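Side-chain contacts in dihydroorotase (Saccharomyces cerevisiae S288C, PDB 6L0A), which catalyses the zinc-dependent, reversible interconversion of N-carbamoyl-L-aspartate and dihydroorotate, the third step of de novo pyrimidine biosynthesis: residues C[86-90]-C[91-95]; C[346-349]-C[350-353]. One frame throughout, in Å; residues are numbered along the deposited sequence.

How the contacts relate
The two contacts come in series along the chain, contact 1 (residues 86-95) well before contact 2 (residues 346-353), and each is a local fold of one continuous stretch. Their centres lie 37 Å apart, on opposite sides of the chain's centre, and their nearest atoms are about 24 Å apart, so neither touches the other. Contact 1 ends helix 82-90 and leads the chain on toward the barrel, consistent with the backbone bonds of Arg95 to Met72 and Val133. Contact 2 lies in the loop between strands 345-346 and 354-362, the second of which belongs to the four-stranded antiparallel sheet. They share no helix, strand or sheet: one shapes a barrel connection, the other a C-terminal loop.

Contact 1: C[86-90]-C[91-95]; sequences HEAAQ and QHAIR
In Glu87 the CG atom stands anti to the backbone N (chi1 180°), whereas in Gln91, one turn on, CG lies beside the backbone N (chi1 -65°); with both chains extended beyond CG, the two run side by side in the same direction. Glu87 CG comes within 3.7 Å of Gln91 NE2, a methylene beside the amide nitrogen, and the carboxylate and amide planes stand 67° apart. Such long polar chains suit the solvent-facing flank of a last helical turn. Gln91 CG also passes 3.4 Å from Glu87 O, the oxygen that accepts the Gln91 N bond (3.2 Å).

Beyond Gln91 the helix ends. His92 takes a positive phi, and two backbone bonds fold back into the final turn. One joins Ala93 N to Ala88 O at 2.9 Å and is nearly straight; the other joins His92 N to Ala89 O, also at 2.9 Å, with the donor well above the carbonyl plane. Glycine commonly takes this left-handed conformation, but a side chain unbranched at CB, such as histidine, can tolerate it; the His92 ring has Ala89 O over one face.

On the buried side, the CG1 branch of Ile94 lies along Ala88: CG1 is 3.9 Å and CD1 4.0 Å from Ala88 CB. The small methyl of Ala88 lets the returning chain come in close, and Phe74 touches both residues. Gln90 turns its amide to Glu130 instead.

The paired bonds, six-residue outside and four-residue inside, with Ala88 CB and Ala93 CB meeting at 4.5 Å, make a Schellman C-cap, here ending helix 82-90 and leading the chain to Arg95, whose backbone bonds with Met72 and Val133 join it to the barrel part of the amidohydrolase fold.

Contact 2: C[346-349]-C[350-353]; sequences IIPF and KAGD
Two successive type II beta turns, Pro348 to Ala351 and Lys350 to Asp353, carry the chain from strand 345-346 to strand 354-362; Phe349, in the first turn, packs on Lys350, which belongs to both. Phe349 holds CG anti to its own N (chi1 -178°), which lays the ring along the Lys350 chain, both side chains pointing the same way. Lys350 CG sits over the centre of one ring face, 3.7 Å from the Phe349 centroid and 12° off the normal, a CH-pi contact; CD follows, 3.5 Å from Phe349 CE2. The lysine then bends at chi3 and chi4, and NZ reaches Asp353 OD2 on its anti side at 3.0 Å, a salt bridge. Lysine thus serves twice, with methylenes for the aromatic face and a charge to tie the second turn together.

In the first turn the Ala351 N to Pro348 O bond is weak, at 3.3 Å, while the second is closed by Asp353 N to Lys350 O at 2.9 Å. Lys350 and Gly352 take the positive-phi third positions; at Gly352 a CB would run into the preceding carbonyl oxygen. The small Ala351 methyl, CB, fits against Pro348 CG, 4.0 Å away; proline's fixed phi stiffens the approach to the turn.

Tyr286 meets the Phe349 ring edge-to-face and bonds Phe349 O, and neighbouring Ile347 packs on Tyr270 of the second subunit. A serine in place of Phe349 would probably leave the lysine methylenes without their aromatic face and open a gap beside Tyr286. The loop leading into the antiparallel sheet is thus built from two overlapping type II turns, each with a positive-phi residue third.

Contact 1: C[86-90]-C[91-95]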
loop_
_atom_site.group_PDB
_atom_site.type_symbol
_atom_site.label_atom_id
_atom_site.label_comp_id
_atom_site.label_asym_id
_atom_site.label_seq_id
_atom_site.Cartn_x
_atom_site.Cartn_y
_atom_site.Cartn_z
ATOM N N HIS C 86 -6.987 36.388 -16.160
ATOM C CA HIS C 86 -6.764 37.823 -16.000
ATOM C C HIS C 86 -7.850 38.456 -15.134
ATOM O O HIS C 86 -7.559 39.255 -14.238
ATOM C CB HIS C 86 -6.709 38.498 -17.376
ATOM C CG HIS C 86 -5.463 38.193 -18.153
ATOM N ND1 HIS C 86 -4.221 38.649 -17.776
ATOM C CD2 HIS C 86 -5.274 37.479 -19.289
ATOM C CE1 HIS C 86 -3.316 38.229 -18.644
ATOM N NE2 HIS C 86 -3.931 37.511 -19.569
ATOM N N GLU C 87 -9.111 38.103 -15.393
ATOM C CA GLU C 87 -10.227 38.666 -14.640
ATOM C C GLU C 87 -10.127 38.323 -13.155
ATOM O O GLU C 87 -10.228 39.206 -12.292
ATOM C CB GLU C 87 -11.540 38.156 -15.228
ATOM C CG GLU C 87 -12.783 38.662 -14.533
ATOM C CD GLU C 87 -14.061 38.145 -15.177
ATOM O OE1 GLU C 87 -14.228 36.907 -15.261
ATOM O OE2 GLU C 87 -14.902 38.972 -15.595
ATOM N N ALA C 88 -9.932 37.037 -12.837
ATOM C CA ALA C 88 -9.848 36.618 -11.439
ATOM C C ALA C 88 -8.644 37.236 -10.747
ATOM O O ALA C 88 -8.721 37.620 -9.576
ATOM C CB ALA C 88 -9.781 35.093 -11.347
ATOM N N ALA C 89 -7.519 37.336 -11.457
ATOM C CA ALA C 89 -6.310 37.892 -10.865
ATOM C C ALA C 89 -6.495 39.361 -10.520
ATOM O O ALA C 89 -6.140 39.807 -9.422
ATOM C CB ALA C 89 -5.129 37.718 -11.817
ATOM N N GLN C 90 -7.060 40.130 -11.451
ATOM C CA GLN C 90 -7.186 41.561 -11.228
ATOM C C GLN C 90 -8.190 41.869 -10.131
ATOM O O GLN C 90 -8.089 42.915 -9.484
ATOM C CB GLN C 90 -7.560 42.258 -12.537
ATOM C CG GLN C 90 -6.332 42.588 -13.380
ATOM C CD GLN C 90 -6.605 42.593 -14.869
ATOM O OE1 GLN C 90 -7.636 43.089 -15.324
ATOM N NE2 GLN C 90 -5.673 42.043 -15.640
ATOM N N GLN C 91 -9.148 40.981 -9.897
ATOM C CA GLN C 91 -10.073 41.129 -8.781
ATOM C C GLN C 91 -9.543 40.521 -7.486
ATOM O O GLN C 91 -10.266 40.510 -6.483
ATOM C CB GLN C 91 -11.421 40.508 -9.141
ATOM C CG GLN C 91 -12.126 41.231 -10.273
ATOM C CD GLN C 91 -13.520 40.696 -10.527
ATOM O OE1 GLN C 91 -14.170 40.170 -9.623
ATOM N NE2 GLN C 91 -13.988 40.825 -11.765
ATOM N N HIS C 92 -8.299 40.036 -7.488
ATOM C CA HIS C 92 -7.678 39.409 -6.321
ATOM C C HIS C 92 -8.546 38.276 -5.779
ATOM O O HIS C 92 -8.642 38.058 -4.571
ATOM C CB HIS C 92 -7.376 40.446 -5.236
ATOM C CG HIS C 92 -6.436 41.517 -5.693
ATOM N ND1 HIS C 92 -6.870 42.728 -6.187
ATOM C CD2 HIS C 92 -5.084 41.544 -5.762
ATOM C CE1 HIS C 92 -5.825 43.462 -6.525
ATOM N NE2 HIS C 92 -4.729 42.768 -6.274
ATOM N N ALA C 93 -9.184 37.546 -6.689
ATOM C CA ALA C 93 -10.067 36.455 -6.296
ATOM C C ALA C 93 -9.335 35.129 -6.155
ATOM O O ALA C 93 -9.864 34.214 -5.511
ATOM C CB ALA C 93 -11.205 36.300 -7.307
ATOM N N ILE C 94 -8.145 35.007 -6.745
ATOM C CA ILE C 94 -7.315 33.815 -6.625
ATOM C C ILE C 94 -5.858 34.234 -6.505
ATOM O O ILE C 94 -5.453 35.303 -6.979
ATOM C CB ILE C 94 -7.478 32.857 -7.823
ATOM C CG1 ILE C 94 -7.000 33.555 -9.101
ATOM C CG2 ILE C 94 -8.917 32.334 -7.943
ATOM C CD1 ILE C 94 -6.879 32.631 -10.279
ATOM N N ARG C 95 -5.071 33.372 -5.868
ATOM C CA ARG C 95 -3.623 33.495 -5.797
ATOM C C ARG C 95 -2.907 32.468 -6.675
ATOM O O ARG C 95 -1.701 32.613 -6.921
ATOM C CB ARG C 95 -3.169 33.354 -4.331
ATOM C CG ARG C 95 -1.699 33.621 -4.030
ATOM C CD ARG C 95 -1.318 35.104 -4.113
ATOM N NE ARG C 95 -2.242 35.964 -3.390
ATOM C CZ ARG C 95 -1.902 36.768 -2.386
ATOM N NH1 ARG C 95 -0.645 36.853 -1.960
ATOM N NH2 ARG C 95 -2.835 37.498 -1.808
#

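Contact 2: C[346-349]-C[350-353]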
loop_
_atom_site.group_PDB
_atom_site.type_symbol
_atom_site.label_atom_id
_atom_site.label_comp_id
_atom_site.label_asym_id
_atom_site.label_seq_id
_atom_site.Cartn_x
_atom_site.Cartn_y
_atom_site.Cartn_z
ATOM N N ILE C 346 -14.089 11.835 11.698
ATOM C CA ILE C 346 -12.823 11.767 10.977
ATOM C C ILE C 346 -11.784 11.152 11.896
ATOM O O ILE C 346 -11.693 11.517 13.075
ATOM C CB ILE C 346 -12.348 13.158 10.517
ATOM C CG1 ILE C 346 -13.381 13.831 9.627
ATOM C CG2 ILE C 346 -10.991 13.061 9.806
ATOM C CD1 ILE C 346 -13.249 15.349 9.664
ATOM N N ILE C 347 -10.977 10.243 11.358
ATOM C CA ILE C 347 -9.829 9.698 12.074
ATOM C C ILE C 347 -8.644 10.627 11.823
ATOM O O ILE C 347 -8.179 10.719 10.672
ATOM C CB ILE C 347 -9.517 8.262 11.634
ATOM C CG1 ILE C 347 -10.810 7.442 11.538
ATOM C CG2 ILE C 347 -8.547 7.630 12.603
ATOM C CD1 ILE C 347 -11.496 7.228 12.895
ATOM N N PRO C 348 -8.137 11.324 12.837
ATOM C CA PRO C 348 -6.993 12.213 12.628
ATOM C C PRO C 348 -5.690 11.442 12.488
ATOM O O PRO C 348 -5.546 10.300 12.939
ATOM C CB PRO C 348 -6.986 13.070 13.899
ATOM C CG PRO C 348 -7.519 12.107 14.962
ATOM C CD PRO C 348 -8.572 11.302 14.251
ATOM N N PHE C 349 -4.729 12.103 11.846
ATOM C CA PHE C 349 -3.382 11.568 11.737
ATOM C C PHE C 349 -2.810 11.267 13.119
ATOM O O PHE C 349 -2.920 12.084 14.041
ATOM C CB PHE C 349 -2.499 12.577 11.001
ATOM C CG PHE C 349 -1.096 12.127 10.794
ATOM C CD1 PHE C 349 -0.826 10.921 10.170
ATOM C CD2 PHE C 349 -0.038 12.920 11.215
ATOM C CE1 PHE C 349 0.466 10.512 9.980
ATOM C CE2 PHE C 349 1.258 12.525 11.020
ATOM C CZ PHE C 349 1.516 11.316 10.405
ATOM N N LYS C 350 -2.210 10.085 13.261
ATOM C CA LYS C 350 -1.509 9.677 14.483
ATOM C C LYS C 350 -2.448 9.624 15.682
ATOM O O LYS C 350 -2.035 9.886 16.816
ATOM C CB LYS C 350 -0.318 10.591 14.782
ATOM C CG LYS C 350 0.925 10.270 13.962
ATOM C CD LYS C 350 2.014 11.302 14.159
ATOM C CE LYS C 350 2.429 11.414 15.622
ATOM N NZ LYS C 350 3.256 10.252 16.062
ATOM N N ALA C 351 -3.705 9.272 15.426
ATOM C CA ALA C 351 -4.715 9.181 16.469
ATOM C C ALA C 351 -4.217 8.352 17.648
ATOM O O ALA C 351 -3.662 7.262 17.471
ATOM C CB ALA C 351 -5.994 8.572 15.895
ATOM N N GLY C 352 -4.382 8.903 18.856
ATOM C CA GLY C 352 -3.965 8.242 20.072
ATOM C C GLY C 352 -2.537 8.498 20.494
ATOM O O GLY C 352 -2.170 8.131 21.618
ATOM N N ASP C 353 -1.719 9.118 19.642
ATOM C CA ASP C 353 -0.312 9.303 19.962
ATOM C C ASP C 353 -0.104 10.526 20.852
ATOM O O ASP C 353 -0.997 11.354 21.046
ATOM C CB ASP C 353 0.520 9.456 18.694
ATOM C CG ASP C 353 0.655 8.163 17.922
ATOM O OD1 ASP C 353 0.167 7.119 18.411
ATOM O OD2 ASP C 353 1.256 8.197 16.828
#